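Local coordinates for protein dihydropteroate synthase (PDB 2Y5S) that probably joins para-aminobenzoate to 6-hydroxymethyl-7,8-dihydropterin diphosphate, making 7,8-dihydropteroate and releasing diphosphate on the way to folate, at residues Val169-Ala174 and Asp215-Ala219; Arg45-Leu49 and Pro88-Leu93. All coordinates share one frame; numbering follows the deposited sequence.

Contact 1. Residues Val169-Ala174 and Asp215-Ala219; sequences VRDFLA and DTAPA
The guanidinium of Arg170 meets the backbone of Asp215 with its edge: the carbonyl O of Asp215 lies in the guanidinium plane, 2.8 Å from Arg170 NH1, and the hydrogen bond is nearly straight, 164° at the hydrogen. Seen from the acceptor, the donor stands 17° off the carbonyl plane. Arg170 gets there by sending CG anti to its backbone N (chi1 -174°) and then bending at chi3, which turns NH1 back over the loop. Its aliphatic part runs along the loop backbone on the way, with Arg170 CD 3.3 Å from Asp215 O and Arg170 CG 3.8 Å from Pro218 N. The Asp215 carboxylate is not the partner; Asp215 OD1 stays 5.7 Å from Arg170 NH1, so any attraction between the two charges acts at a distance. Next along the loop, Thr216 O points at the helix and is approached by carbon: Arg170 CA at 3.3 Å, in a CH...O contact, and the CD1 branch of Leu173. This oxygen is buried without a conventional hydrogen-bond donor. The Thr216 hydroxyl is engaged elsewhere, bonded to Leu213 O. Farther along, the Pro218 ring lies against the next helical turn, Pro218 CB 3.7 Å from Ala174 CB and Pro218 CD 3.9 Å from Leu173 CB, while Val169 and Thr216 lie side by side and both touch Leu209. The contact thus fastens helix 165-182 to the loop between helix 204-211 and strand 229-230 of the TIM barrel. Because the arginine grips a main-chain oxygen, the polar link is set by the path of the loop, and the positive charge would probably polarise the Asp215-Thr216 peptide; across the two segments Pro218 packs with Leu173 and Ala174 by apolar contact.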
ATOM      1  N   VAL B 169      23.813  -5.040   8.685  1.00 24.17           N
ATOM      2  CA  VAL B 169      23.559  -4.929   7.248  1.00 22.89           C
ATOM      3  C   VAL B 169      24.230  -3.639   6.731  1.00 23.20           C
ATOM      4  O   VAL B 169      24.929  -3.668   5.720  1.00 22.52           O
ATOM      5  CB  VAL B 169      22.026  -4.957   6.929  1.00 22.04           C
ATOM      6  CG1 VAL B 169      21.717  -4.388   5.537  1.00 20.30           C
ATOM      7  CG2 VAL B 169      21.474  -6.385   7.060  1.00 21.24           C
ATOM      8  N   ARG B 170      24.051  -2.527   7.449  1.00 24.20           N
ATOM      9  CA  ARG B 170      24.655  -1.253   7.036  1.00 25.09           C
ATOM     10  C   ARG B 170      26.177  -1.333   6.942  1.00 25.91           C
ATOM     11  O   ARG B 170      26.758  -0.882   5.955  1.00 26.43           O
ATOM     12  CB  ARG B 170      24.273  -0.104   7.968  1.00 25.82           C
ATOM     13  CG  ARG B 170      24.788   1.238   7.464  1.00 28.61           C
ATOM     14  CD  ARG B 170      24.400   2.423   8.354  1.00 30.68           C
ATOM     15  NE  ARG B 170      24.872   2.260   9.715  1.00 31.57           N
ATOM     16  CZ  ARG B 170      24.124   1.906  10.762  1.00 33.68           C
ATOM     17  NH1 ARG B 170      22.816   1.655  10.636  1.00 33.04           N
ATOM     18  NH2 ARG B 170      24.697   1.789  11.950  1.00 33.76           N
ATOM     19  N   ASP B 171      26.807  -1.911   7.954  1.00 26.25           N
ATOM     20  CA  ASP B 171      28.274  -2.017   8.000  1.00 27.23           C
ATOM     21  C   ASP B 171      28.826  -2.891   6.883  1.00 25.81           C
ATOM     22  O   ASP B 171      29.879  -2.595   6.329  1.00 26.00           O
ATOM     23  CB  ASP B 171      28.742  -2.578   9.351  1.00 28.83           C
ATOM     24  CG  ASP B 171      28.502  -1.622  10.498  1.00 31.63           C
ATOM     25  OD1 ASP B 171      28.475  -0.398  10.267  1.00 35.10           O
ATOM     26  OD2 ASP B 171      28.359  -2.093  11.639  1.00 35.06           O
ATOM     27  N   PHE B 172      28.118  -3.967   6.554  1.00 24.30           N
ATOM     28  CA  PHE B 172      28.533  -4.847   5.465  1.00 23.02           C
ATOM     29  C   PHE B 172      28.473  -4.098   4.140  1.00 22.06           C
ATOM     30  O   PHE B 172      29.386  -4.178   3.318  1.00 21.27           O
ATOM     31  CB  PHE B 172      27.628  -6.078   5.403  1.00 22.74           C
ATOM     32  CG  PHE B 172      27.766  -6.876   4.128  1.00 21.96           C
ATOM     33  CD1 PHE B 172      28.716  -7.886   4.034  1.00 22.41           C
ATOM     34  CD2 PHE B 172      26.956  -6.618   3.031  1.00 19.94           C
ATOM     35  CE1 PHE B 172      28.852  -8.615   2.875  1.00 20.85           C
ATOM     36  CE2 PHE B 172      27.091  -7.361   1.860  1.00 18.56           C
ATOM     37  CZ  PHE B 172      28.041  -8.357   1.788  1.00 20.25           C
ATOM     38  N   LEU B 173      27.374  -3.376   3.930  1.00 20.88           N
ATOM     39  CA  LEU B 173      27.177  -2.619   2.710  1.00 20.23           C
ATOM     40  C   LEU B 173      28.226  -1.513   2.614  1.00 21.64           C
ATOM     41  O   LEU B 173      28.738  -1.240   1.536  1.00 21.65           O
ATOM     42  CB  LEU B 173      25.751  -2.065   2.642  1.00 19.55           C
ATOM     43  CG  LEU B 173      24.660  -3.141   2.485  1.00 18.10           C
ATOM     44  CD1 LEU B 173      23.261  -2.498   2.655  1.00 18.20           C
ATOM     45  CD2 LEU B 173      24.757  -3.847   1.156  1.00 17.83           C
ATOM     46  N   ALA B 174      28.581  -0.917   3.754  1.00 23.16           N
ATOM     47  CA  ALA B 174      29.626   0.109   3.796  1.00 24.33           C
ATOM     48  C   ALA B 174      30.968  -0.454   3.321  1.00 25.05           C
ATOM     49  O   ALA B 174      31.678   0.178   2.533  1.00 25.00           O
ATOM     50  CB  ALA B 174      29.750   0.674   5.203  1.00 25.78           C
ATOM     51  N   ASP B 215      18.095   3.493   7.552  1.00 26.52           N
ATOM     52  CA  ASP B 215      19.297   3.233   8.326  1.00 27.98           C
ATOM     53  C   ASP B 215      20.111   2.019   7.852  1.00 26.72           C
ATOM     54  O   ASP B 215      21.176   1.773   8.390  1.00 27.10           O
ATOM     55  CB  ASP B 215      18.944   3.051   9.806  1.00 29.50           C
ATOM     56  CG  ASP B 215      18.275   4.283  10.407  1.00 33.29           C
ATOM     57  OD1 ASP B 215      18.626   5.415  10.005  1.00 36.16           O
ATOM     58  OD2 ASP B 215      17.393   4.104  11.274  1.00 36.56           O
ATOM     59  N   THR B 216      19.618   1.264   6.865  1.00 24.77           N
ATOM     60  CA  THR B 216      20.394   0.173   6.273  1.00 23.76           C
ATOM     61  C   THR B 216      21.469   0.686   5.293  1.00 23.65           C
ATOM     62  O   THR B 216      22.421  -0.022   4.992  1.00 23.16           O
ATOM     63  CB  THR B 216      19.491  -0.844   5.534  1.00 22.63           C
ATOM     64  OG1 THR B 216      18.847  -0.195   4.447  1.00 21.85           O
ATOM     65  CG2 THR B 216      18.423  -1.437   6.463  1.00 22.32           C
ATOM     66  N   ALA B 217      21.331   1.930   4.825  1.00 23.82           N
ATOM     67  CA  ALA B 217      22.200   2.472   3.784  1.00 23.20           C
ATOM     68  C   ALA B 217      23.348   3.273   4.385  1.00 24.55           C
ATOM     69  O   ALA B 217      23.119   4.231   5.120  1.00 25.26           O
ATOM     70  CB  ALA B 217      21.404   3.357   2.839  1.00 23.21           C
ATOM     71  N   PRO B 218      24.589   2.903   4.055  1.00 24.14           N
ATOM     72  CA  PRO B 218      25.702   3.741   4.449  1.00 26.01           C
ATOM     73  C   PRO B 218      25.754   5.028   3.619  1.00 26.37           C
ATOM     74  O   PRO B 218      24.986   5.191   2.648  1.00 25.20           O
ATOM     75  CB  PRO B 218      26.920   2.857   4.168  1.00 25.96           C
ATOM     76  CG  PRO B 218      26.491   1.943   3.140  1.00 24.76           C
ATOM     77  CD  PRO B 218      25.023   1.770   3.232  1.00 23.32           C
ATOM     78  N   ALA B 219      26.670   5.909   4.003  1.00 27.67           N
ATOM     79  CA  ALA B 219      26.852   7.222   3.365  1.00 28.57           C
ATOM     80  C   ALA B 219      27.903   7.194   2.255  1.00 28.65           C
ATOM     81  O   ALA B 219      28.949   6.564   2.393  1.00 28.62           O
ATOM     82  CB  ALA B 219      27.242   8.265   4.428  1.00 29.90           C
TER

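Contact 2. Residues Arg45-Leu49 and Pro88-Leu93; sequences RDDAL and PLVEAL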
ATOM      1  N   ARG B  45      12.760 -17.446 -25.141  1.00 60.16           N
ATOM      2  CA  ARG B  45      13.258 -16.078 -25.338  1.00 57.16           C
ATOM      3  C   ARG B  45      12.145 -15.119 -25.743  1.00 56.21           C
ATOM      4  O   ARG B  45      12.017 -14.045 -25.161  1.00 53.54           O
ATOM      5  CB  ARG B  45      14.343 -16.043 -26.418  1.00 58.57           C
ATOM      6  CG  ARG B  45      14.853 -14.635 -26.743  1.00 56.40           C
ATOM      7  CD  ARG B  45      15.499 -14.599 -28.116  1.00 58.25           C
ATOM      8  NE  ARG B  45      16.713 -15.412 -28.172  0.50 59.32           N
ATOM      9  CZ  ARG B  45      17.510 -15.502 -29.231  0.50 61.10           C
ATOM     10  NH1 ARG B  45      17.238 -14.831 -30.344  0.50 62.41           N
ATOM     11  NH2 ARG B  45      18.593 -16.265 -29.176  0.50 62.30           N
ATOM     12  N   ASP B  46      11.368 -15.495 -26.761  1.00 58.24           N
ATOM     13  CA  ASP B  46      10.283 -14.638 -27.257  1.00 57.81           C
ATOM     14  C   ASP B  46       9.225 -14.433 -26.172  1.00 55.35           C
ATOM     15  O   ASP B  46       8.580 -13.398 -26.107  1.00 53.73           O
ATOM     16  CB  ASP B  46       9.631 -15.238 -28.513  1.00 61.61           C
ATOM     17  CG  ASP B  46      10.568 -15.263 -29.720  1.00 64.17           C
ATOM     18  OD1 ASP B  46      11.764 -14.922 -29.572  1.00 63.71           O
ATOM     19  OD2 ASP B  46      10.104 -15.634 -30.829  1.00 67.22           O
ATOM     20  N   ASP B  47       9.062 -15.447 -25.335  1.00 55.25           N
ATOM     21  CA  ASP B  47       8.170 -15.399 -24.194  1.00 53.96           C
ATOM     22  C   ASP B  47       8.624 -14.299 -23.225  1.00 49.60           C
ATOM     23  O   ASP B  47       7.812 -13.519 -22.733  1.00 47.58           O
ATOM     24  CB  ASP B  47       8.160 -16.768 -23.501  1.00 55.96           C
ATOM     25  CG  ASP B  47       6.791 -17.161 -23.007  1.00 58.02           C
ATOM     26  OD1 ASP B  47       6.308 -16.497 -22.064  1.00 57.76           O
ATOM     27  OD2 ASP B  47       6.210 -18.127 -23.562  1.00 60.69           O
ATOM     28  N   ALA B  48       9.934 -14.227 -22.990  1.00 47.80           N
ATOM     29  CA  ALA B  48      10.525 -13.192 -22.124  1.00 44.20           C
ATOM     30  C   ALA B  48      10.470 -11.784 -22.744  1.00 42.65           C
ATOM     31  O   ALA B  48      10.303 -10.802 -22.023  1.00 40.31           O
ATOM     32  CB  ALA B  48      11.974 -13.559 -21.761  1.00 43.30           C
ATOM     33  N   LEU B  49      10.624 -11.685 -24.066  1.00 43.98           N
ATOM     34  CA  LEU B  49      10.573 -10.384 -24.756  1.00 43.12           C
ATOM     35  C   LEU B  49       9.175  -9.764 -24.706  1.00 43.05           C
ATOM     36  O   LEU B  49       9.028  -8.554 -24.509  1.00 41.17           O
ATOM     37  CB  LEU B  49      11.018 -10.522 -26.211  1.00 45.47           C
ATOM     38  CG  LEU B  49      12.468 -10.938 -26.417  1.00 45.93           C
ATOM     39  CD1 LEU B  49      12.779 -11.073 -27.894  1.00 47.50           C
ATOM     40  CD2 LEU B  49      13.392  -9.920 -25.738  1.00 42.61           C
ATOM     41  N   PRO B  88      21.298 -12.873 -25.185  1.00 38.29           N
ATOM     42  CA  PRO B  88      20.365 -12.501 -26.260  1.00 39.43           C
ATOM     43  C   PRO B  88      19.177 -11.630 -25.830  1.00 38.30           C
ATOM     44  O   PRO B  88      18.660 -10.883 -26.650  1.00 39.11           O
ATOM     45  CB  PRO B  88      19.894 -13.859 -26.806  1.00 40.91           C
ATOM     46  CG  PRO B  88      21.017 -14.799 -26.491  1.00 41.44           C
ATOM     47  CD  PRO B  88      21.481 -14.338 -25.118  1.00 39.27           C
ATOM     48  N   LEU B  89      18.746 -11.703 -24.571  1.00 37.01           N
ATOM     49  CA  LEU B  89      17.728 -10.764 -24.065  1.00 35.64           C
ATOM     50  C   LEU B  89      18.299  -9.345 -23.940  1.00 34.37           C
ATOM     51  O   LEU B  89      17.621  -8.372 -24.264  1.00 34.07           O
ATOM     52  CB  LEU B  89      17.146 -11.215 -22.719  1.00 34.41           C
ATOM     53  CG  LEU B  89      16.253 -12.457 -22.705  1.00 36.26           C
ATOM     54  CD1 LEU B  89      15.722 -12.729 -21.290  1.00 34.06           C
ATOM     55  CD2 LEU B  89      15.095 -12.343 -23.725  1.00 37.86           C
ATOM     56  N   VAL B  90      19.541  -9.234 -23.476  1.00 33.33           N
ATOM     57  CA  VAL B  90      20.222  -7.939 -23.401  1.00 32.67           C
ATOM     58  C   VAL B  90      20.288  -7.314 -24.787  1.00 34.39           C
ATOM     59  O   VAL B  90      19.915  -6.154 -24.964  1.00 33.92           O
ATOM     60  CB  VAL B  90      21.642  -8.056 -22.795  1.00 32.15           C
ATOM     61  CG1 VAL B  90      22.377  -6.712 -22.869  1.00 31.06           C
ATOM     62  CG2 VAL B  90      21.558  -8.543 -21.347  1.00 29.59           C
ATOM     63  N   GLU B  91      20.724  -8.106 -25.767  1.00 36.07           N
ATOM     64  CA  GLU B  91      20.860  -7.635 -27.147  1.00 37.85           C
ATOM     65  C   GLU B  91      19.498  -7.198 -27.722  1.00 38.17           C
ATOM     66  O   GLU B  91      19.378  -6.114 -28.300  1.00 38.44           O
ATOM     67  CB  GLU B  91      21.544  -8.710 -28.015  1.00 39.69           C
ATOM     68  CG  GLU B  91      22.996  -9.031 -27.585  1.00 41.12           C
ATOM     69  CD  GLU B  91      23.644 -10.193 -28.358  1.00 46.01           C
ATOM     70  OE1 GLU B  91      22.928 -10.974 -29.024  1.00 48.53           O
ATOM     71  OE2 GLU B  91      24.890 -10.324 -28.296  1.00 47.77           O
ATOM     72  N   ALA B  92      18.473  -8.020 -27.524  1.00 37.89           N
ATOM     73  CA  ALA B  92      17.129  -7.721 -28.039  1.00 38.31           C
ATOM     74  C   ALA B  92      16.455  -6.557 -27.336  1.00 36.92           C
ATOM     75  O   ALA B  92      15.661  -5.850 -27.948  1.00 37.18           O
ATOM     76  CB  ALA B  92      16.231  -8.963 -27.966  1.00 38.78           C
ATOM     77  N   LEU B  93      16.749  -6.360 -26.050  1.00 35.06           N
ATOM     78  CA  LEU B  93      16.092  -5.313 -25.269  1.00 33.90           C
ATOM     79  C   LEU B  93      16.806  -3.954 -25.272  1.00 33.68           C
ATOM     80  O   LEU B  93      16.178  -2.945 -24.966  1.00 32.91           O
ATOM     81  CB  LEU B  93      15.882  -5.772 -23.823  1.00 32.21           C
ATOM     82  CG  LEU B  93      14.902  -6.924 -23.603  1.00 32.44           C
ATOM     83  CD1 LEU B  93      14.936  -7.375 -22.138  1.00 30.28           C
ATOM     84  CD2 LEU B  93      13.485  -6.536 -24.007  1.00 32.70           C
TER
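Leu49 and Leu89 make the tight part of this helix-helix contact, with Leu49 CD2 at its middle. Leu49 CD2 lies 3.6 Å from Leu89 CD2 and also touches Ala92 CB and Leu93 CD2, inserted among three side chains of helix 79-93. Leu49 reaches them with CG anti to its carbonyl carbon (chi1 -64°) and an extended chi2, which carries the branch toward the other helix. Leu89 answers with both methyls: each lies against Ala48 CB, and CD2 also meets Leu49 CD2 and the CG of Arg45, whose chain runs past it in the opposite direction. The solvent side is held by a single exposed arginine, without a hydrogen bond. There Arg45 bends at chi3 and crosses Pro88 at about a right angle, so that Pro88 CB sits 3.4 Å above one guanidinium face of Arg45, offset toward its rim and nearest to NH2. Glu91 OE1 is 6.8 Å from Arg45 NH2, too far for an ion pair. The axes of the two short helical segments approach to 10.6 Å and cross at -44°, with side chains filling the interval. Helices 45-58 and 79-93 flank strand 62-66 in sequence and pack together on the outside of the barrel; Leu89 and Leu93 also touch Ile65 of that strand, and Leu93 reaches Leu100 of the next strand, 100-103.

How the contacts relate
Contacts 1 and 2 lie on opposite sides of the chain's centre, their own centres 34 Å apart and their nearest atoms about 23 Å apart, so neither touches the other. Both belong to the same pterin-binding TIM barrel and follow in series along the chain, contact 2 closing before contact 1 opens. Contact 2 joins two successive helices in the first part of the barrel, whereas contact 1 ties a later helix to a loop. Contact 1 is the one near the ligand: the Leu173 side chain is about 9 Å from the bound 7,8-dihydropteroate, too far for direct contact by that side chain.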